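PDB 4X7R: TarM from Staphylococcus aureus subsp. aureus 21178, which belongs to the GT-B clan of glycosyl transferases, with two parallel-sheet Rossmann-like halves and a large antiparallel sheet built into the first. Local coordinates for residues 279-284 with 297-302; 243-248 with 488-493; 283-288 with 424-429; 268-273 with 292-297. The protein carries 1 engineered substitution. All blocks are in the same frame, centred on the assembly; numbering follows the deposited sequence.

In the fold
Contact 1 forms the edge of the seven-stranded parallel sheet, contacts 2 and 4 pack elements near that edge, and contact 3 ties it to the other half. The centre of contact 1 lies about 10 Å from that of contact 2, which lays the C-terminal helix on the same sheet, and about 11 Å from those of contacts 3 and 4. Contacts 3 and 4 use opposite ends of helix 284-293, with centres about 17 Å apart. Contact 1 comes nearest to bound (2S)-2,3-dihydroxypropyl 2-acetamido-2-deoxy-alpha-D-glucopyranoside: the Leu-282 side chain is about 3 Å away (nearest atoms), whereas those of Ile-270 in contact 4 and Tyr-245 in contact 2 stand about 13 and 14 Å off.

Contact 1 of 4, residues 279-284 with 297-302; sequences VIVLTE and ENIFTI
Val-279 to Val-281 and Ile-299 to Thr-301 are neighbouring parallel strands joined by four backbone hydrogen bonds. Val-279 N donates to Asn-298 O (2.8 Å), Phe-300 N to Val-279 O, Val-281 N to Phe-300 O and Ile-302 N to Val-281 O. Ile-280 turns its own N and O the other way, to Gly-246 and Ile-248, while its CA sits 3.3 Å from Phe-300 O in a CA-H...O contact. With helix 284-293 as the connection, the strands form a beta-alpha-beta unit at the edge of the parallel sheet in a Rossmann-like half of the GT-B fold.

The polar side-chain contacts gather where strand 278-281 gives way to the helix. Thr-301 OG1, anti to its carbonyl carbon (chi1 -67°), donates to Thr-283 O (3.1 Å) from well above that carbonyl's plane, 58° out of it. Glu-284 bends at chi2 (-66°), folding its carboxylate back over the Thr-301 methyl, with OE2 3.4 Å from CG2; one water then donates both to Glu-284 OE2 and to Thr-301 O. Threonine suits this spot, offering a hydroxyl and a methyl at once.

Branched aliphatics fill the two faces. Ile-299 CD1 lies beside Val-279 CB at 4.0 Å, and Val-281, on the same face, packs under helix 284-293. On the other face Ile-302 CD1 meets Ile-280 CG1 (3.8 Å) in the layer covered by helix 480-492. Past the strand end, Leu-282 CD2 touches Ile-302 O (3.6 Å), and the leucine side chain also contacts the bound (2S)-2,3-dihydroxypropyl 2-acetamido-2-deoxy-alpha-D-glucopyranoside.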
# COMPACT_ATOMS: atom_id res chain seq x y z
N VAL A 279 -13.49 -11.37 11.72
CA VAL A 279 -12.71 -11.29 10.49
C VAL A 279 -13.68 -10.81 9.42
O VAL A 279 -14.74 -11.42 9.20
CB VAL A 279 -11.98 -12.61 10.18
CG1 VAL A 279 -11.42 -12.62 8.74
CG2 VAL A 279 -10.85 -12.84 11.20
N ILE A 280 -13.35 -9.67 8.82
CA ILE A 280 -14.19 -9.02 7.81
C ILE A 280 -13.72 -9.34 6.41
O ILE A 280 -12.52 -9.27 6.13
CB ILE A 280 -14.32 -7.47 8.07
CG1 ILE A 280 -15.27 -7.15 9.25
CG2 ILE A 280 -14.81 -6.71 6.80
CD1 ILE A 280 -14.80 -7.41 10.63
N VAL A 281 -14.67 -9.69 5.53
CA VAL A 281 -14.43 -9.91 4.11
C VAL A 281 -15.31 -8.91 3.39
O VAL A 281 -16.29 -8.44 3.96
CB VAL A 281 -14.55 -11.36 3.61
CG1 VAL A 281 -13.47 -12.23 4.24
CG2 VAL A 281 -15.95 -11.94 3.83
N LEU A 282 -14.99 -8.59 2.14
CA LEU A 282 -15.69 -7.54 1.44
C LEU A 282 -16.96 -7.95 0.72
O LEU A 282 -17.77 -7.07 0.41
CB LEU A 282 -14.74 -6.79 0.50
CG LEU A 282 -13.46 -6.19 1.16
CD1 LEU A 282 -12.41 -5.90 0.09
CD2 LEU A 282 -13.80 -4.94 1.98
N THR A 283 -17.12 -9.25 0.39
CA THR A 283 -18.32 -9.71 -0.34
C THR A 283 -18.95 -10.88 0.38
O THR A 283 -18.29 -11.54 1.19
CB THR A 283 -17.98 -10.07 -1.82
OG1 THR A 283 -17.19 -11.23 -1.84
CG2 THR A 283 -17.25 -8.95 -2.59
N GLU A 284 -20.26 -11.12 0.13
CA GLU A 284 -20.99 -12.25 0.72
C GLU A 284 -20.43 -13.58 0.22
O GLU A 284 -20.35 -14.54 0.99
CB GLU A 284 -22.52 -12.18 0.43
CG GLU A 284 -23.21 -10.93 0.99
CD GLU A 284 -23.29 -10.77 2.50
OE1 GLU A 284 -23.01 -11.76 3.23
OE2 GLU A 284 -23.61 -9.65 2.97
N GLU A 297 -16.56 -19.35 12.74
CA GLU A 297 -17.88 -18.73 12.61
C GLU A 297 -17.83 -17.20 12.44
O GLU A 297 -18.64 -16.65 11.68
CB GLU A 297 -18.77 -19.10 13.80
CG GLU A 297 -19.37 -20.50 13.69
CD GLU A 297 -19.97 -21.08 14.96
OE1 GLU A 297 -19.73 -20.51 16.05
OE2 GLU A 297 -20.65 -22.13 14.87
N ASN A 298 -16.86 -16.53 13.14
CA ASN A 298 -16.64 -15.08 13.20
C ASN A 298 -16.21 -14.39 11.89
O ASN A 298 -15.29 -13.57 11.92
CB ASN A 298 -15.61 -14.76 14.30
CG ASN A 298 -16.18 -14.44 15.65
OD1 ASN A 298 -17.36 -14.59 15.92
ND2 ASN A 298 -15.31 -13.99 16.54
N ILE A 299 -16.89 -14.68 10.78
CA ILE A 299 -16.64 -14.10 9.47
C ILE A 299 -17.82 -13.19 9.14
O ILE A 299 -18.96 -13.63 9.17
CB ILE A 299 -16.43 -15.20 8.38
CG1 ILE A 299 -15.47 -16.34 8.85
CG2 ILE A 299 -16.01 -14.59 7.03
CD1 ILE A 299 -13.93 -15.93 9.22
N PHE A 300 -17.54 -11.94 8.84
CA PHE A 300 -18.59 -10.97 8.58
C PHE A 300 -18.33 -10.27 7.26
O PHE A 300 -17.18 -10.02 6.93
CB PHE A 300 -18.66 -9.93 9.74
CG PHE A 300 -18.85 -10.57 11.10
CD1 PHE A 300 -20.10 -11.05 11.49
CD2 PHE A 300 -17.78 -10.71 11.98
CE1 PHE A 300 -20.28 -11.63 12.75
CE2 PHE A 300 -17.96 -11.28 13.24
CZ PHE A 300 -19.20 -11.75 13.62
N THR A 301 -19.39 -10.03 6.49
CA THR A 301 -19.26 -9.32 5.23
C THR A 301 -19.51 -7.86 5.48
O THR A 301 -20.56 -7.49 6.02
CB THR A 301 -20.23 -9.85 4.16
OG1 THR A 301 -19.86 -11.19 3.82
CG2 THR A 301 -20.24 -8.97 2.91
N ILE A 302 -18.53 -7.01 5.15
CA ILE A 302 -18.72 -5.56 5.21
C ILE A 302 -18.00 -5.01 3.99
O ILE A 302 -16.80 -5.12 3.91
CB ILE A 302 -18.26 -4.85 6.54
CG1 ILE A 302 -18.81 -5.51 7.81
CG2 ILE A 302 -18.62 -3.35 6.51
CD1 ILE A 302 -18.35 -4.85 9.13
O HOH W 1 -23.07 -7.73 5.05

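Contact 2 of 4, residues 243-248 with 488-493; sequences QKYGVI and LNLFNS
Gln-243 NE2 is held by two carbonyls, Phe-491 O across the contact (3.1 Å) and Lys-219 O. The bond to Phe-491 O is fairly straight, 159° at the hydrogen, and meets that oxygen in the carbonyl plane, on a lone pair. The amide oxygen is used too: Tyr-245 OH donates to Gln-243 OE1 (2.7 Å), nearly in line with the side-chain C=O. Glutamine suits this buried place because a single flat group both gives and accepts, and its extended chain (chi2 -177°) is long enough to carry the amide from the strand to the helix end. These bonds fix the rotation of the amide.

Tyr-245 does the apolar work with its ring. The edge of Phe-491 is directed at the tyrosine face in an offset edge-to-face pair, centroids 5.6 Å apart and planes at 62°; the nearest carbons are Phe-491 CD1 and Tyr-245 CE2 (3.7 Å). At the other carbon next to the hydroxyl-bearing CZ, Tyr-245 CE1 touches Leu-490 CB at 3.9 Å.

The end of the C-terminal helix packs on the parallel sheet, the axis of its segment 488-492 passing 10.4 Å from that of strand 243-247, with Phe-491 also on Ile-222 of strand 221-225 and Leu-490 on Ile-280 of strand 278-281.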
# COMPACT_ATOMS: atom_id res chain seq x y z
N GLN A 243 -11.04 -4.32 21.48
CA GLN A 243 -11.56 -5.15 20.40
C GLN A 243 -10.52 -5.37 19.31
O GLN A 243 -9.67 -4.50 19.04
CB GLN A 243 -12.84 -4.53 19.82
CG GLN A 243 -13.90 -4.26 20.89
CD GLN A 243 -15.17 -3.73 20.32
OE1 GLN A 243 -15.60 -4.13 19.24
NE2 GLN A 243 -15.83 -2.85 21.06
N LYS A 244 -10.59 -6.56 18.69
CA LYS A 244 -9.67 -6.93 17.61
C LYS A 244 -10.41 -7.44 16.40
O LYS A 244 -11.19 -8.40 16.49
CB LYS A 244 -8.62 -7.97 18.08
CG LYS A 244 -7.73 -7.50 19.23
CD LYS A 244 -6.73 -8.58 19.67
CE LYS A 244 -5.79 -8.12 20.77
NZ LYS A 244 -4.73 -9.15 21.04
N TYR A 245 -10.14 -6.81 15.24
CA TYR A 245 -10.75 -7.18 13.96
C TYR A 245 -9.69 -7.30 12.93
O TYR A 245 -8.72 -6.55 12.95
CB TYR A 245 -11.79 -6.13 13.46
CG TYR A 245 -12.96 -5.96 14.39
CD1 TYR A 245 -14.06 -6.82 14.33
CD2 TYR A 245 -12.94 -5.00 15.40
CE1 TYR A 245 -15.11 -6.71 15.24
CE2 TYR A 245 -14.01 -4.86 16.29
CZ TYR A 245 -15.08 -5.73 16.21
OH TYR A 245 -16.10 -5.64 17.12
N GLY A 246 -9.89 -8.23 12.01
CA GLY A 246 -8.99 -8.42 10.87
C GLY A 246 -9.82 -8.16 9.64
O GLY A 246 -10.95 -8.65 9.56
N VAL A 247 -9.32 -7.32 8.69
CA VAL A 247 -10.02 -7.10 7.42
C VAL A 247 -9.21 -7.81 6.33
O VAL A 247 -8.04 -7.49 6.14
CB VAL A 247 -10.29 -5.60 7.04
CG1 VAL A 247 -10.87 -5.49 5.63
CG2 VAL A 247 -11.20 -4.90 8.06
N ILE A 248 -9.83 -8.78 5.64
CA ILE A 248 -9.21 -9.49 4.51
C ILE A 248 -9.57 -8.71 3.23
O ILE A 248 -10.74 -8.47 2.94
CB ILE A 248 -9.55 -11.00 4.53
CG1 ILE A 248 -8.70 -11.66 5.68
CG2 ILE A 248 -9.24 -11.64 3.16
CD1 ILE A 248 -8.98 -13.01 6.03
N LEU A 488 -20.78 -0.70 13.38
CA LEU A 488 -21.34 -0.34 14.70
C LEU A 488 -22.02 -1.54 15.39
O LEU A 488 -21.88 -1.70 16.60
CB LEU A 488 -22.29 0.89 14.61
CG LEU A 488 -21.59 2.24 14.36
CD1 LEU A 488 -22.59 3.39 14.37
CD2 LEU A 488 -20.55 2.55 15.44
N ASN A 489 -22.68 -2.39 14.61
CA ASN A 489 -23.30 -3.64 15.08
C ASN A 489 -22.25 -4.54 15.79
O ASN A 489 -22.54 -5.08 16.85
CB ASN A 489 -23.93 -4.37 13.89
CG ASN A 489 -24.63 -5.65 14.27
OD1 ASN A 489 -25.48 -5.68 15.16
ND2 ASN A 489 -24.26 -6.73 13.62
N LEU A 490 -21.03 -4.65 15.22
CA LEU A 490 -19.90 -5.41 15.79
C LEU A 490 -19.30 -4.72 17.01
O LEU A 490 -19.10 -5.37 18.04
CB LEU A 490 -18.79 -5.66 14.75
CG LEU A 490 -19.17 -6.50 13.55
CD1 LEU A 490 -17.99 -6.62 12.58
CD2 LEU A 490 -19.68 -7.90 13.98
N PHE A 491 -19.01 -3.41 16.91
CA PHE A 491 -18.41 -2.64 18.00
C PHE A 491 -19.30 -2.58 19.25
O PHE A 491 -18.77 -2.41 20.34
CB PHE A 491 -18.08 -1.19 17.56
CG PHE A 491 -17.21 -0.97 16.34
CD1 PHE A 491 -16.33 -1.95 15.89
CD2 PHE A 491 -17.25 0.25 15.66
CE1 PHE A 491 -15.51 -1.72 14.79
CE2 PHE A 491 -16.42 0.47 14.55
CZ PHE A 491 -15.54 -0.50 14.15
N ASN A 492 -20.62 -2.74 19.09
CA ASN A 492 -21.62 -2.65 20.18
C ASN A 492 -22.14 -3.99 20.76
O ASN A 492 -22.79 -3.97 21.81
CB ASN A 492 -22.80 -1.74 19.77
CG ASN A 492 -22.41 -0.28 19.62
OD1 ASN A 492 -21.57 0.24 20.36
ND2 ASN A 492 -23.00 0.40 18.67
N SER A 493 -21.82 -5.14 20.11
CA SER A 493 -22.26 -6.46 20.57
C SER A 493 -21.60 -6.88 21.89
O SER A 493 -22.18 -7.66 22.64
CB SER A 493 -22.00 -7.52 19.51
OG SER A 493 -20.61 -7.71 19.33

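Contact 3 of 4, residues 283-288 with 424-429; sequences TEAQRL and IKYGPS
Gln-286 lies over the ring of Tyr-426, with CB 3.5 Å from the ring centroid and only 7° off the normal, a CH-pi contact. CG is anti to the backbone N (chi1 -171°), which carries the chain across the ring toward the CE2 side; CG itself comes within 3.5 Å of Tyr-426 CE2. The amide beyond lies 20° from the ring plane, and NE2 donates to Val-250 O and His-252 ND1, so its NE2 is satisfied while the flat amide lies over the tyrosine.

The opposite face is covered by Lys-425 CB, 3.5 Å above the ring centre. The peptide between Lys-425 and Tyr-426 is cis, which brings the lysine side chain back beside its neighbour's ring. Lys-425 NZ forms a salt bridge to Asp-289, whose OD2 also bonds Tyr-426 OH.

At the base of the ring, Thr-283 OG1 occupies the crowded position between its backbone N and carbonyl carbon. There Thr-283 OG1 caps the helix, accepting a weak bond from Gln-286 N (3.4 Å), and touches Tyr-426 CB at 3.5 Å. Ala-285 CB rests against Tyr-426 CD1 (4.0 Å), small enough for the close approach. Gly-427 follows, at backbone angles where a CB would press on the preceding carbonyl oxygen.

The first turn of helix 284-293 therefore meets the loop between strand 419-422 and helix 428-431, in the other half of the fold.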
# COMPACT_ATOMS: atom_id res chain seq x y z
N THR A 283 -17.12 -9.25 0.39
CA THR A 283 -18.32 -9.71 -0.34
C THR A 283 -18.95 -10.88 0.38
O THR A 283 -18.29 -11.54 1.19
CB THR A 283 -17.98 -10.07 -1.82
OG1 THR A 283 -17.19 -11.23 -1.84
CG2 THR A 283 -17.25 -8.95 -2.59
N GLU A 284 -20.26 -11.12 0.13
CA GLU A 284 -20.99 -12.25 0.72
C GLU A 284 -20.43 -13.58 0.22
O GLU A 284 -20.35 -14.54 0.99
CB GLU A 284 -22.52 -12.18 0.43
CG GLU A 284 -23.21 -10.93 0.99
CD GLU A 284 -23.29 -10.77 2.50
OE1 GLU A 284 -23.01 -11.76 3.23
OE2 GLU A 284 -23.61 -9.65 2.97
N ALA A 285 -20.07 -13.64 -1.07
CA ALA A 285 -19.55 -14.89 -1.67
C ALA A 285 -18.27 -15.37 -1.01
O ALA A 285 -18.16 -16.55 -0.71
CB ALA A 285 -19.37 -14.73 -3.19
N GLN A 286 -17.34 -14.46 -0.68
CA GLN A 286 -16.11 -14.86 0.01
C GLN A 286 -16.42 -15.40 1.39
O GLN A 286 -15.78 -16.35 1.81
CB GLN A 286 -15.08 -13.69 0.09
CG GLN A 286 -13.70 -14.15 0.62
CD GLN A 286 -12.59 -13.13 0.45
OE1 GLN A 286 -12.81 -11.94 0.28
NE2 GLN A 286 -11.34 -13.58 0.55
N ARG A 287 -17.37 -14.77 2.12
CA ARG A 287 -17.76 -15.21 3.47
C ARG A 287 -18.28 -16.65 3.45
O ARG A 287 -17.85 -17.47 4.27
CB ARG A 287 -18.83 -14.27 4.07
CG ARG A 287 -19.38 -14.77 5.39
CD ARG A 287 -20.38 -13.79 6.00
NE ARG A 287 -20.97 -14.38 7.20
CZ ARG A 287 -22.04 -15.16 7.18
NH1 ARG A 287 -22.67 -15.41 6.03
NH2 ARG A 287 -22.51 -15.68 8.30
N LEU A 288 -19.14 -16.97 2.48
CA LEU A 288 -19.67 -18.32 2.32
C LEU A 288 -18.58 -19.32 1.96
O LEU A 288 -18.55 -20.42 2.52
CB LEU A 288 -20.82 -18.34 1.28
CG LEU A 288 -22.04 -17.46 1.63
CD1 LEU A 288 -22.97 -17.32 0.44
CD2 LEU A 288 -22.80 -18.03 2.81
N ILE A 424 -14.81 -12.83 -12.11
CA ILE A 424 -13.88 -13.54 -11.21
C ILE A 424 -14.28 -13.35 -9.72
O ILE A 424 -15.06 -12.46 -9.38
CB ILE A 424 -12.40 -13.05 -11.49
CG1 ILE A 424 -12.22 -11.51 -11.35
CG2 ILE A 424 -11.89 -13.50 -12.86
CD1 ILE A 424 -11.92 -10.99 -10.01
N LYS A 425 -13.69 -14.16 -8.83
CA LYS A 425 -13.88 -14.05 -7.39
C LYS A 425 -12.81 -13.05 -6.87
O LYS A 425 -11.62 -13.27 -7.07
CB LYS A 425 -13.74 -15.42 -6.69
CG LYS A 425 -14.97 -16.35 -6.85
CD LYS A 425 -14.79 -17.63 -5.99
CE LYS A 425 -15.98 -18.57 -5.98
NZ LYS A 425 -17.15 -18.07 -5.22
N TYR A 426 -13.19 -11.97 -6.17
CA TYR A 426 -14.54 -11.56 -5.80
C TYR A 426 -14.77 -10.12 -6.17
O TYR A 426 -13.82 -9.33 -6.20
CB TYR A 426 -14.68 -11.67 -4.28
CG TYR A 426 -14.47 -13.07 -3.76
CD1 TYR A 426 -15.50 -14.01 -3.83
CD2 TYR A 426 -13.25 -13.46 -3.21
CE1 TYR A 426 -15.30 -15.31 -3.37
CE2 TYR A 426 -13.05 -14.76 -2.74
CZ TYR A 426 -14.08 -15.68 -2.83
OH TYR A 426 -13.92 -16.97 -2.37
N GLY A 427 -16.03 -9.77 -6.39
CA GLY A 427 -16.40 -8.39 -6.63
C GLY A 427 -17.23 -8.09 -7.86
O GLY A 427 -18.35 -7.61 -7.69
N PRO A 428 -16.70 -8.26 -9.10
CA PRO A 428 -17.46 -7.81 -10.29
C PRO A 428 -18.93 -8.16 -10.38
O PRO A 428 -19.72 -7.25 -10.60
CB PRO A 428 -16.63 -8.35 -11.47
CG PRO A 428 -15.26 -8.39 -10.95
CD PRO A 428 -15.36 -8.76 -9.49
N SER A 429 -19.32 -9.42 -10.12
CA SER A 429 -20.74 -9.85 -10.23
C SER A 429 -21.63 -9.29 -9.11
O SER A 429 -22.84 -9.37 -9.21
CB SER A 429 -20.86 -11.37 -10.33
OG SER A 429 -20.26 -11.97 -9.20

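Contact 4 of 4, residues 268-273 with 292-297; sequences YIIENA and NQFDVE
Two successive helices of the Rossmann-like layer meet at their C-terminal ends here: Ile-270 and Glu-271 close helix 264-271, and Phe-294 and Val-296 lie just past helix 284-293. Ile-270 CG2 comes over one face of the Phe-294 ring, displaced toward the rim, 3.8 Å from the centroid and 20° off the normal, as a CH-pi contact; its nearest ring atom is Phe-294 CG (3.5 Å). CG2 reaches the ring because it stands anti to its backbone N; with chi1 -63° CG1 lies anti to the carbonyl carbon, leaving CG2 as the branch on the phenylalanine.

Glu-271 approaches differently. Its extended chain passes the ring, with CG 3.9 Å from Phe-294 CD2, and places OE2 at the edge and in the ring plane, 4.0 Å from CE2. The carboxylate is turned 81° to the ring, which may give a weak electrostatic attraction to the ring hydrogens.

Val-296 fits its compact branches under the helix end. Val-296 CG1 lies 3.3 Å from Ile-270 O, its CG2 packs on Ile-270 CG2 (4.0 Å), and its CB faces the small Ala-273 CB (4.2 Å). A tight turn between Phe-294 and Val-296 lets both side chains point to the helix.

Behind this pair of helix ends stands the sheet: Ile-269 and Ala-273 rest on Val-279 of strand 278-281, and Ala-273 O is bonded by Asn-298 ND2 just before strand 299-301.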
# COMPACT_ATOMS: atom_id res chain seq x y z
N TYR A 268 -3.94 -17.72 8.28
CA TYR A 268 -3.72 -17.52 9.71
C TYR A 268 -4.79 -16.60 10.34
O TYR A 268 -5.25 -16.87 11.44
CB TYR A 268 -2.29 -17.00 9.95
CG TYR A 268 -1.92 -16.92 11.41
CD1 TYR A 268 -1.66 -18.08 12.14
CD2 TYR A 268 -1.82 -15.70 12.06
CE1 TYR A 268 -1.33 -18.01 13.49
CE2 TYR A 268 -1.47 -15.62 13.40
CZ TYR A 268 -1.23 -16.77 14.12
OH TYR A 268 -0.90 -16.68 15.45
N ILE A 269 -5.19 -15.54 9.63
CA ILE A 269 -6.24 -14.64 10.09
C ILE A 269 -7.57 -15.42 10.22
O ILE A 269 -8.16 -15.45 11.30
CB ILE A 269 -6.36 -13.39 9.17
CG1 ILE A 269 -5.01 -12.59 9.15
CG2 ILE A 269 -7.53 -12.47 9.61
CD1 ILE A 269 -4.94 -11.55 8.07
N ILE A 270 -8.00 -16.07 9.13
CA ILE A 270 -9.23 -16.86 9.06
C ILE A 270 -9.30 -17.94 10.13
O ILE A 270 -10.31 -18.04 10.84
CB ILE A 270 -9.43 -17.48 7.65
CG1 ILE A 270 -9.60 -16.39 6.58
CG2 ILE A 270 -10.60 -18.47 7.65
CD1 ILE A 270 -9.45 -16.96 5.07
N GLU A 271 -8.24 -18.74 10.27
CA GLU A 271 -8.17 -19.81 11.27
C GLU A 271 -8.28 -19.34 12.71
O GLU A 271 -8.77 -20.08 13.56
CB GLU A 271 -6.94 -20.68 11.04
CG GLU A 271 -7.15 -21.62 9.86
CD GLU A 271 -5.95 -22.45 9.44
OE1 GLU A 271 -4.80 -22.05 9.74
OE2 GLU A 271 -6.17 -23.49 8.78
N ASN A 272 -7.90 -18.08 12.96
CA ASN A 272 -7.96 -17.44 14.27
C ASN A 272 -9.16 -16.50 14.50
O ASN A 272 -9.20 -15.82 15.53
CB ASN A 272 -6.62 -16.74 14.55
CG ASN A 272 -5.57 -17.76 14.87
OD1 ASN A 272 -5.70 -18.52 15.83
ND2 ASN A 272 -4.62 -17.93 13.99
N ALA A 273 -10.14 -16.49 13.56
CA ALA A 273 -11.32 -15.61 13.61
C ALA A 273 -12.12 -15.74 14.89
O ALA A 273 -12.56 -14.73 15.45
CB ALA A 273 -12.22 -15.86 12.41
N ASN A 292 -17.50 -22.51 4.36
CA ASN A 292 -17.57 -23.87 3.83
C ASN A 292 -16.26 -24.61 3.95
O ASN A 292 -16.30 -25.79 4.30
CB ASN A 292 -18.11 -23.90 2.40
CG ASN A 292 -19.52 -23.40 2.27
OD1 ASN A 292 -20.32 -23.51 3.20
ND2 ASN A 292 -19.87 -22.79 1.13
N GLN A 293 -15.13 -23.90 3.72
CA GLN A 293 -13.74 -24.38 3.74
C GLN A 293 -13.08 -24.46 5.13
O GLN A 293 -12.16 -25.25 5.29
CB GLN A 293 -12.86 -23.43 2.90
CG GLN A 293 -12.91 -23.63 1.38
CD GLN A 293 -12.57 -22.39 0.55
OE1 GLN A 293 -12.52 -21.22 1.04
NE2 GLN A 293 -12.39 -22.62 -0.76
N PHE A 294 -13.45 -23.56 6.09
CA PHE A 294 -12.80 -23.46 7.42
C PHE A 294 -13.73 -23.73 8.61
O PHE A 294 -14.94 -23.47 8.52
CB PHE A 294 -12.12 -22.08 7.56
CG PHE A 294 -10.99 -21.83 6.59
CD1 PHE A 294 -11.23 -21.27 5.34
CD2 PHE A 294 -9.67 -22.14 6.94
CE1 PHE A 294 -10.18 -21.05 4.43
CE2 PHE A 294 -8.62 -21.92 6.04
CZ PHE A 294 -8.88 -21.37 4.79
N ASP A 295 -13.16 -24.21 9.74
CA ASP A 295 -13.91 -24.47 10.98
C ASP A 295 -13.92 -23.20 11.89
O ASP A 295 -13.33 -23.21 12.98
CB ASP A 295 -13.35 -25.70 11.75
CG ASP A 295 -14.17 -26.12 12.97
OD1 ASP A 295 -15.39 -25.82 13.01
OD2 ASP A 295 -13.60 -26.75 13.89
N VAL A 296 -14.57 -22.11 11.39
CA VAL A 296 -14.70 -20.81 12.07
C VAL A 296 -16.09 -20.22 11.84
O VAL A 296 -16.72 -20.56 10.85
CB VAL A 296 -13.58 -19.79 11.72
CG1 VAL A 296 -12.26 -20.15 12.39
CG2 VAL A 296 -13.41 -19.62 10.20
N GLU A 297 -16.56 -19.35 12.74
CA GLU A 297 -17.88 -18.73 12.61
C GLU A 297 -17.83 -17.20 12.44
O GLU A 297 -18.64 -16.65 11.68
CB GLU A 297 -18.77 -19.10 13.80
CG GLU A 297 -19.37 -20.50 13.69
CD GLU A 297 -19.97 -21.08 14.96
OE1 GLU A 297 -19.73 -20.51 16.05
OE2 GLU A 297 -20.65 -22.13 14.87